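Local coordinates for Tautomerase_3 domain-containing protein (Corynebacterium halotolerans YIM 70093 = DSM 44683, PDB 7M58) that is a member of the cis-3-chloroacrylic acid dehalogenase family in the tautomerase superfamily and probably acts as a hydrolase on small carboxylate substrates, at residues I69-R73 / L119-E125; R17-A21 / V41-D45. All coordinates share one frame. Residues are numbered along the deposited sequence.

Interaction 1 (I69-R73 / L119-E125). With SO4 (sulfate ion), chain D.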
ATOM      1  N   ILE A  69      -3.762  -5.827   8.342  1.00 28.66           N
ATOM      2  CA  ILE A  69      -4.131  -6.454   9.605  1.00 28.43           C
ATOM      3  C   ILE A  69      -2.985  -7.355  10.061  1.00 28.96           C
ATOM      4  O   ILE A  69      -2.117  -7.759   9.280  1.00 28.13           O
ATOM      5  CB  ILE A  69      -5.435  -7.270   9.515  1.00 33.57           C
ATOM      6  CG1 ILE A  69      -5.185  -8.574   8.742  1.00 26.76           C
ATOM      7  CG2 ILE A  69      -6.569  -6.436   8.905  1.00 26.26           C
ATOM      8  CD1 ILE A  69      -6.296  -9.564   8.913  1.00 23.93           C
ATOM      9  N   ARG A  70      -2.991  -7.674  11.346  1.00 31.02           N
ATOM     10  CA  ARG A  70      -1.980  -8.561  11.900  1.00 30.57           C
ATOM     11  C   ARG A  70      -2.157  -9.992  11.408  1.00 29.70           C
ATOM     12  O   ARG A  70      -3.278 -10.486  11.252  1.00 28.87           O
ATOM     13  CB  ARG A  70      -2.049  -8.527  13.422  1.00 28.51           C
ATOM     14  CG  ARG A  70      -1.248  -7.420  14.004  1.00 25.54           C
ATOM     15  CD  ARG A  70      -1.525  -7.206  15.467  1.00 32.00           C
ATOM     16  NE  ARG A  70      -2.938  -6.934  15.705  1.00 33.83           N
ATOM     17  CZ  ARG A  70      -3.526  -7.020  16.894  1.00 32.20           C
ATOM     18  NH1 ARG A  70      -2.818  -7.358  17.961  1.00 31.04           N
ATOM     19  NH2 ARG A  70      -4.825  -6.780  17.010  1.00 32.88           N
ATOM     20  N   SER A  71      -1.037 -10.657  11.144  1.00 29.34           N
ATOM     21  CA  SER A  71      -1.102 -12.085  10.872  1.00 33.86           C
ATOM     22  C   SER A  71      -1.361 -12.858  12.167  1.00 33.11           C
ATOM     23  O   SER A  71      -1.175 -12.344  13.279  1.00 28.67           O
ATOM     24  CB  SER A  71       0.172 -12.558  10.171  1.00 31.92           C
ATOM     25  OG  SER A  71       1.290 -11.852  10.651  1.00 35.97           O
ATOM     26  N   GLY A  72      -1.852 -14.093  12.013  1.00 29.27           N
ATOM     27  CA  GLY A  72      -2.160 -14.959  13.139  1.00 29.91           C
ATOM     28  C   GLY A  72      -3.637 -15.172  13.395  1.00 34.73           C
ATOM     29  O   GLY A  72      -3.992 -15.885  14.345  1.00 37.69           O
ATOM     30  N   ARG A  73      -4.505 -14.600  12.566  1.00 37.10           N
ATOM     31  CA  ARG A  73      -5.948 -14.732  12.708  1.00 38.15           C
ATOM     32  C   ARG A  73      -6.422 -15.979  11.972  1.00 38.86           C
ATOM     33  O   ARG A  73      -5.782 -16.444  11.019  1.00 38.72           O
ATOM     34  CB  ARG A  73      -6.664 -13.495  12.148  1.00 34.65           C
ATOM     35  CG  ARG A  73      -6.174 -12.158  12.692  1.00 34.23           C
ATOM     36  CD  ARG A  73      -7.298 -11.444  13.416  1.00 33.82           C
ATOM     37  NE  ARG A  73      -6.818 -10.266  14.110  1.00 34.07           N
ATOM     38  CZ  ARG A  73      -7.329  -9.824  15.249  1.00 36.73           C
ATOM     39  NH1 ARG A  73      -8.334 -10.469  15.827  1.00 36.45           N
ATOM     40  NH2 ARG A  73      -6.830  -8.735  15.812  1.00 37.88           N
ATOM     41  N   LEU A 119       3.073  -3.568  18.460  1.00 25.84           N
ATOM     42  CA  LEU A 119       1.797  -4.230  18.693  1.00 28.21           C
ATOM     43  C   LEU A 119       2.014  -5.710  18.962  1.00 30.93           C
ATOM     44  O   LEU A 119       2.990  -6.294  18.485  1.00 30.45           O
ATOM     45  CB  LEU A 119       0.875  -4.074  17.490  1.00 26.14           C
ATOM     46  CG  LEU A 119       0.209  -2.714  17.321  1.00 37.79           C
ATOM     47  CD1 LEU A 119      -0.988  -2.795  16.382  1.00 31.43           C
ATOM     48  CD2 LEU A 119      -0.225  -2.168  18.677  1.00 30.67           C
ATOM     49  N   PRO A 120       1.146  -6.342  19.741  1.00 32.33           N
ATOM     50  CA  PRO A 120       1.320  -7.770  20.002  1.00 28.16           C
ATOM     51  C   PRO A 120       0.577  -8.626  19.000  1.00 33.18           C
ATOM     52  O   PRO A 120      -0.196  -8.132  18.168  1.00 33.36           O
ATOM     53  CB  PRO A 120       0.710  -7.931  21.392  1.00 30.36           C
ATOM     54  CG  PRO A 120      -0.487  -7.000  21.293  1.00 31.68           C
ATOM     55  CD  PRO A 120      -0.020  -5.807  20.470  1.00 28.88           C
ATOM     56  N   GLU A 121       0.811  -9.931  19.137  1.00 42.21           N
ATOM     57  CA  GLU A 121      -0.089 -10.964  18.644  1.00 39.89           C
ATOM     58  C   GLU A 121      -1.572 -10.639  18.824  1.00 40.18           C
ATOM     59  O   GLU A 121      -1.983 -10.112  19.873  1.00 39.30           O
ATOM     60  CB  GLU A 121       0.186 -12.238  19.422  1.00 45.36           C
ATOM     61  CG  GLU A 121      -0.780 -13.333  19.195  1.00 57.78           C
ATOM     62  CD  GLU A 121      -0.375 -14.631  19.819  1.00 67.89           C
ATOM     63  OE1 GLU A 121       0.840 -14.887  19.859  1.00 72.48           O
ATOM     64  OE2 GLU A 121      -1.228 -15.276  20.519  1.00 72.67           O
ATOM     65  N   PRO A 122      -2.401 -10.982  17.824  1.00 40.92           N
ATOM     66  CA  PRO A 122      -3.857 -10.847  17.966  1.00 43.64           C
ATOM     67  C   PRO A 122      -4.351 -11.737  19.083  1.00 39.73           C
ATOM     68  O   PRO A 122      -3.933 -12.884  19.198  1.00 44.06           O
ATOM     69  CB  PRO A 122      -4.419 -11.278  16.605  1.00 31.87           C
ATOM     70  CG  PRO A 122      -3.257 -11.899  15.898  1.00 33.24           C
ATOM     71  CD  PRO A 122      -2.010 -11.342  16.453  1.00 32.09           C
ATOM     72  N   GLY A 123      -5.227 -11.191  19.918  1.00 43.17           N
ATOM     73  CA  GLY A 123      -5.720 -11.884  21.086  1.00 37.97           C
ATOM     74  C   GLY A 123      -5.001 -11.533  22.375  1.00 40.33           C
ATOM     75  O   GLY A 123      -5.514 -11.839  23.456  1.00 43.65           O
ATOM     76  N   LYS A 124      -3.807 -10.951  22.285  1.00 34.98           N
ATOM     77  CA  LYS A 124      -3.029 -10.549  23.446  1.00 36.41           C
ATOM     78  C   LYS A 124      -3.141  -9.055  23.752  1.00 34.99           C
ATOM     79  O   LYS A 124      -2.188  -8.455  24.260  1.00 31.07           O
ATOM     80  CB  LYS A 124      -1.576 -10.963  23.234  1.00 38.07           C
ATOM     81  CG  LYS A 124      -1.431 -12.469  23.151  1.00 39.51           C
ATOM     82  CD  LYS A 124      -1.149 -13.081  24.531  1.00 40.33           C
ATOM     83  CE  LYS A 124      -1.743 -14.482  24.639  1.00 52.90           C
ATOM     84  NZ  LYS A 124      -1.679 -15.287  23.363  1.00 52.99           N
ATOM     85  N   GLU A 125      -4.267  -8.425  23.411  1.00 35.32           N
ATOM     86  CA  GLU A 125      -4.381  -6.984  23.607  1.00 32.67           C
ATOM     87  C   GLU A 125      -4.470  -6.602  25.083  1.00 31.80           C
ATOM     88  O   GLU A 125      -4.009  -5.518  25.451  1.00 35.83           O
ATOM     89  CB  GLU A 125      -5.591  -6.434  22.853  1.00 35.05           C
ATOM     90  CG  GLU A 125      -5.429  -6.415  21.345  1.00 36.46           C
ATOM     91  CD  GLU A 125      -5.830  -7.720  20.688  1.00 40.69           C
ATOM     92  OE1 GLU A 125      -6.427  -8.559  21.393  1.00 41.66           O
ATOM     93  OE2 GLU A 125      -5.563  -7.898  19.470  1.00 40.42           O
TER
HETATM   94  S   SO4 D 201      -5.529  -6.346  13.547  1.00 32.45           S
HETATM   95  O1  SO4 D 201      -5.145  -7.792  13.248  1.00 34.12           O
HETATM   96  O2  SO4 D 201      -5.918  -5.661  12.273  1.00 33.73           O
HETATM   97  O3  SO4 D 201      -4.381  -5.601  14.199  1.00 39.24           O
HETATM   98  O4  SO4 D 201      -6.790  -6.262  14.377  1.00 31.01           O
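This contact forms one wall of an anion-binding pocket, occupied here by a sulfate, probably from the crystallisation liquor, and it probably corresponds to the place where cis-CaaD relatives hold the substrate carboxylate with a pair of arginines. Arg70, at the end of strand 63-70, gives the anion its backbone N (2.9 Å to SO4 O1) and its NE (a very short 2.5 Å to SO4 O3), while Arg73 NE binds SO4 O1 at 3.1 Å; His28 NE2 is also hydrogen-bonded to the sulfate. The far edge of the Arg70 guanidinium faces the 119-125 loop. Its NH1 donates to Pro120 O at 2.7 Å, and its NH2 forms a salt bridge with Glu125 OE2 at 2.8 Å, which Arg73 NH2 joins only as a long one, 4.0 Å from Glu125 OE2. Pro122 lies over a face of each guanidinium, its CB 3.5 Å from Arg73 CZ and its CA 3.6 Å from Arg70 NH1. Ser71 O and Pro122 CG meet at 3.4 Å, and a CB on Gly72 would crowd the same ring. With Arg70 NH2 and Arg73 NH2 only 3.0 Å apart, two like charges are brought together, and Glu125 and the bound anion offset their repulsion.

Interaction 2 (R17-A21 / V41-D45)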
ATOM      1  N   ARG A  17     -18.188   9.238   4.564  1.00 29.75           N
ATOM      2  CA  ARG A  17     -16.876   8.867   5.100  1.00 29.40           C
ATOM      3  C   ARG A  17     -16.969   8.556   6.580  1.00 31.40           C
ATOM      4  O   ARG A  17     -16.319   7.630   7.070  1.00 29.30           O
ATOM      5  CB  ARG A  17     -15.835   9.984   4.904  1.00 29.20           C
ATOM      6  CG  ARG A  17     -15.262  10.211   3.533  1.00 29.46           C
ATOM      7  CD  ARG A  17     -14.268  11.367   3.674  1.00 27.23           C
ATOM      8  NE  ARG A  17     -13.483  11.670   2.478  1.00 27.20           N
ATOM      9  CZ  ARG A  17     -12.667  12.714   2.369  1.00 27.18           C
ATOM     10  NH1 ARG A  17     -12.532  13.565   3.380  1.00 29.89           N
ATOM     11  NH2 ARG A  17     -11.973  12.905   1.261  1.00 28.77           N
ATOM     12  N   ALA A  18     -17.715   9.378   7.320  1.00 29.38           N
ATOM     13  CA  ALA A  18     -17.889   9.141   8.746  1.00 29.52           C
ATOM     14  C   ALA A  18     -18.606   7.819   8.990  1.00 33.81           C
ATOM     15  O   ALA A  18     -18.237   7.058   9.895  1.00 34.63           O
ATOM     16  CB  ALA A  18     -18.673  10.292   9.364  1.00 30.53           C
ATOM     17  N   ALA A  19     -19.617   7.519   8.167  1.00 30.69           N
ATOM     18  CA  ALA A  19     -20.365   6.274   8.315  1.00 29.00           C
ATOM     19  C   ALA A  19     -19.513   5.070   7.932  1.00 30.09           C
ATOM     20  O   ALA A  19     -19.589   4.023   8.582  1.00 32.00           O
ATOM     21  CB  ALA A  19     -21.644   6.325   7.470  1.00 23.07           C
ATOM     22  N   VAL A  20     -18.703   5.194   6.875  1.00 31.59           N
ATOM     23  CA  VAL A  20     -17.839   4.089   6.469  1.00 30.03           C
ATOM     24  C   VAL A  20     -16.794   3.811   7.548  1.00 29.81           C
ATOM     25  O   VAL A  20     -16.541   2.656   7.914  1.00 29.19           O
ATOM     26  CB  VAL A  20     -17.180   4.386   5.105  1.00 29.09           C
ATOM     27  CG1 VAL A  20     -16.028   3.419   4.869  1.00 26.11           C
ATOM     28  CG2 VAL A  20     -18.189   4.315   3.965  1.00 23.60           C
ATOM     29  N   ALA A  21     -16.159   4.867   8.060  1.00 29.89           N
ATOM     30  CA  ALA A  21     -15.184   4.705   9.132  1.00 26.96           C
ATOM     31  C   ALA A  21     -15.820   4.052  10.356  1.00 32.13           C
ATOM     32  O   ALA A  21     -15.228   3.151  10.965  1.00 32.28           O
ATOM     33  CB  ALA A  21     -14.576   6.059   9.492  1.00 28.62           C
ATOM     34  N   VAL A  41      -8.611   4.535   9.662  1.00 19.98           N
ATOM     35  CA  VAL A  41      -9.234   4.537   8.345  1.00 23.93           C
ATOM     36  C   VAL A  41      -8.732   5.747   7.577  1.00 28.64           C
ATOM     37  O   VAL A  41      -8.776   6.876   8.082  1.00 32.79           O
ATOM     38  CB  VAL A  41     -10.771   4.573   8.417  1.00 27.09           C
ATOM     39  CG1 VAL A  41     -11.344   4.665   7.000  1.00 24.15           C
ATOM     40  CG2 VAL A  41     -11.315   3.353   9.133  1.00 22.73           C
ATOM     41  N   ILE A  42      -8.285   5.523   6.353  1.00 24.34           N
ATOM     42  CA  ILE A  42      -7.771   6.599   5.522  1.00 29.24           C
ATOM     43  C   ILE A  42      -8.517   6.584   4.197  1.00 28.12           C
ATOM     44  O   ILE A  42      -8.745   5.517   3.617  1.00 27.01           O
ATOM     45  CB  ILE A  42      -6.256   6.468   5.314  1.00 20.64           C
ATOM     46  CG1 ILE A  42      -5.536   6.795   6.607  1.00 23.77           C
ATOM     47  CG2 ILE A  42      -5.803   7.422   4.270  1.00 30.88           C
ATOM     48  CD1 ILE A  42      -4.164   6.151   6.690  1.00 31.03           C
ATOM     49  N   PHE A  43      -8.893   7.765   3.716  1.00 26.97           N
ATOM     50  CA  PHE A  43      -9.586   7.917   2.444  1.00 25.35           C
ATOM     51  C   PHE A  43      -8.642   8.566   1.446  1.00 27.82           C
ATOM     52  O   PHE A  43      -8.309   9.750   1.578  1.00 33.55           O
ATOM     53  CB  PHE A  43     -10.866   8.733   2.609  1.00 23.52           C
ATOM     54  CG  PHE A  43     -11.930   8.003   3.340  1.00 29.19           C
ATOM     55  CD1 PHE A  43     -12.744   7.087   2.672  1.00 28.18           C
ATOM     56  CD2 PHE A  43     -12.106   8.188   4.707  1.00 27.72           C
ATOM     57  CE1 PHE A  43     -13.724   6.378   3.353  1.00 28.72           C
ATOM     58  CE2 PHE A  43     -13.090   7.484   5.397  1.00 26.53           C
ATOM     59  CZ  PHE A  43     -13.900   6.576   4.721  1.00 29.01           C
ATOM     60  N   ASN A  44      -8.224   7.785   0.449  1.00 26.68           N
ATOM     61  CA  ASN A  44      -7.443   8.281  -0.681  1.00 36.69           C
ATOM     62  C   ASN A  44      -8.399   8.620  -1.820  1.00 37.86           C
ATOM     63  O   ASN A  44      -8.928   7.728  -2.497  1.00 35.69           O
ATOM     64  CB  ASN A  44      -6.409   7.249  -1.124  1.00 28.98           C
ATOM     65  CG  ASN A  44      -5.339   7.011  -0.064  1.00 39.35           C
ATOM     66  OD1 ASN A  44      -4.589   7.923   0.295  1.00 42.28           O
ATOM     67  ND2 ASN A  44      -5.258   5.782   0.436  1.00 29.03           N
ATOM     68  N   ASP A  45      -8.615   9.909  -2.048  1.00 35.85           N
ATOM     69  CA  ASP A  45      -9.503  10.323  -3.121  1.00 35.48           C
ATOM     70  C   ASP A  45      -8.731  10.441  -4.427  1.00 37.06           C
ATOM     71  O   ASP A  45      -7.620  10.983  -4.468  1.00 40.10           O
ATOM     72  CB  ASP A  45     -10.189  11.646  -2.774  1.00 38.24           C
ATOM     73  CG  ASP A  45     -11.217  11.495  -1.651  1.00 42.75           C
ATOM     74  OD1 ASP A  45     -11.599  10.342  -1.319  1.00 39.10           O
ATOM     75  OD2 ASP A  45     -11.646  12.531  -1.104  1.00 45.10           O
TER
HETATM   76  O   HOH W   1     -13.643  10.011   0.333  1.00 27.55           O
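Arg17 NH2 and Asp45 OD2 lie only 2.4 Å apart in a very short, charged hydrogen bond, a salt bridge that joins helix 14-31 to strand 40-46. A water supports the pair by accepting from Arg17 NE at 2.7 Å and donating to Asp45 OD1 at 2.6 Å, so both carboxylate oxygens are tied to the same guanidinium group, one directly and one through solvent. Asp47 of the second subunit also salt-bridges Arg17 NH2, which thus sits between two acids from different chains, while Gln14 receives a bond from NH1. To reach the acid, the arginine side chain runs extended across Phe43. Arg17 CG stands 3.8 Å from the centroid of the Phe43 ring, almost on the ring normal, in a CH-pi contact, and Arg17 CB is 3.7 Å from Phe43 CE2. The rim of the same ring meets the helix, with Phe43 CZ 3.8 Å from Val20 CG1 and 3.5 Å from Arg17 O, a carbonyl already bonded to Ala21 N within the helix. Farther along, Ala21 CB packs on Val41 CB at 4.2 Å, where a small residue lets the helix come close to the strand. The segments cross at 139° with their axes 9.6 Å apart, as helix against sheet in the beta-alpha-beta unit of strand 2-8, helix 14-31 and strand 40-46. Val41 and Ile42 pair with a strand of the second subunit, extending the sheet across the interface. The contact is apolar around Phe43 and Val41 and ionic at the Asp45 end, and the second subunit adjoins both; Arg17 balances the close carboxylates of Asp45 and the neighbour's Asp47.

Both contacts reach the same four-stranded sheet, interaction 2 through strand 40-46, outermost within the chain, and interaction 1 through the end of the inner strand 63-70, and they lie on opposite sides of the chain's centre, their own centres 23 Å apart. Interaction 2 is buried and joins helix to strand, with an aromatic and aliphatic interior and one arginine shared with a second subunit. Interaction 1 is only partly buried, connects a strand end with an irregular loop, and is largely polar, involving no other protein chain. Arginine-acid pairing recurs in both: in 17-21/41-45 it extends to an acid of the second subunit, whereas in 69-73/119-125 Glu125 pairs closely with Arg70 and only at long range with Arg73, two arginines that also bind the sulfate.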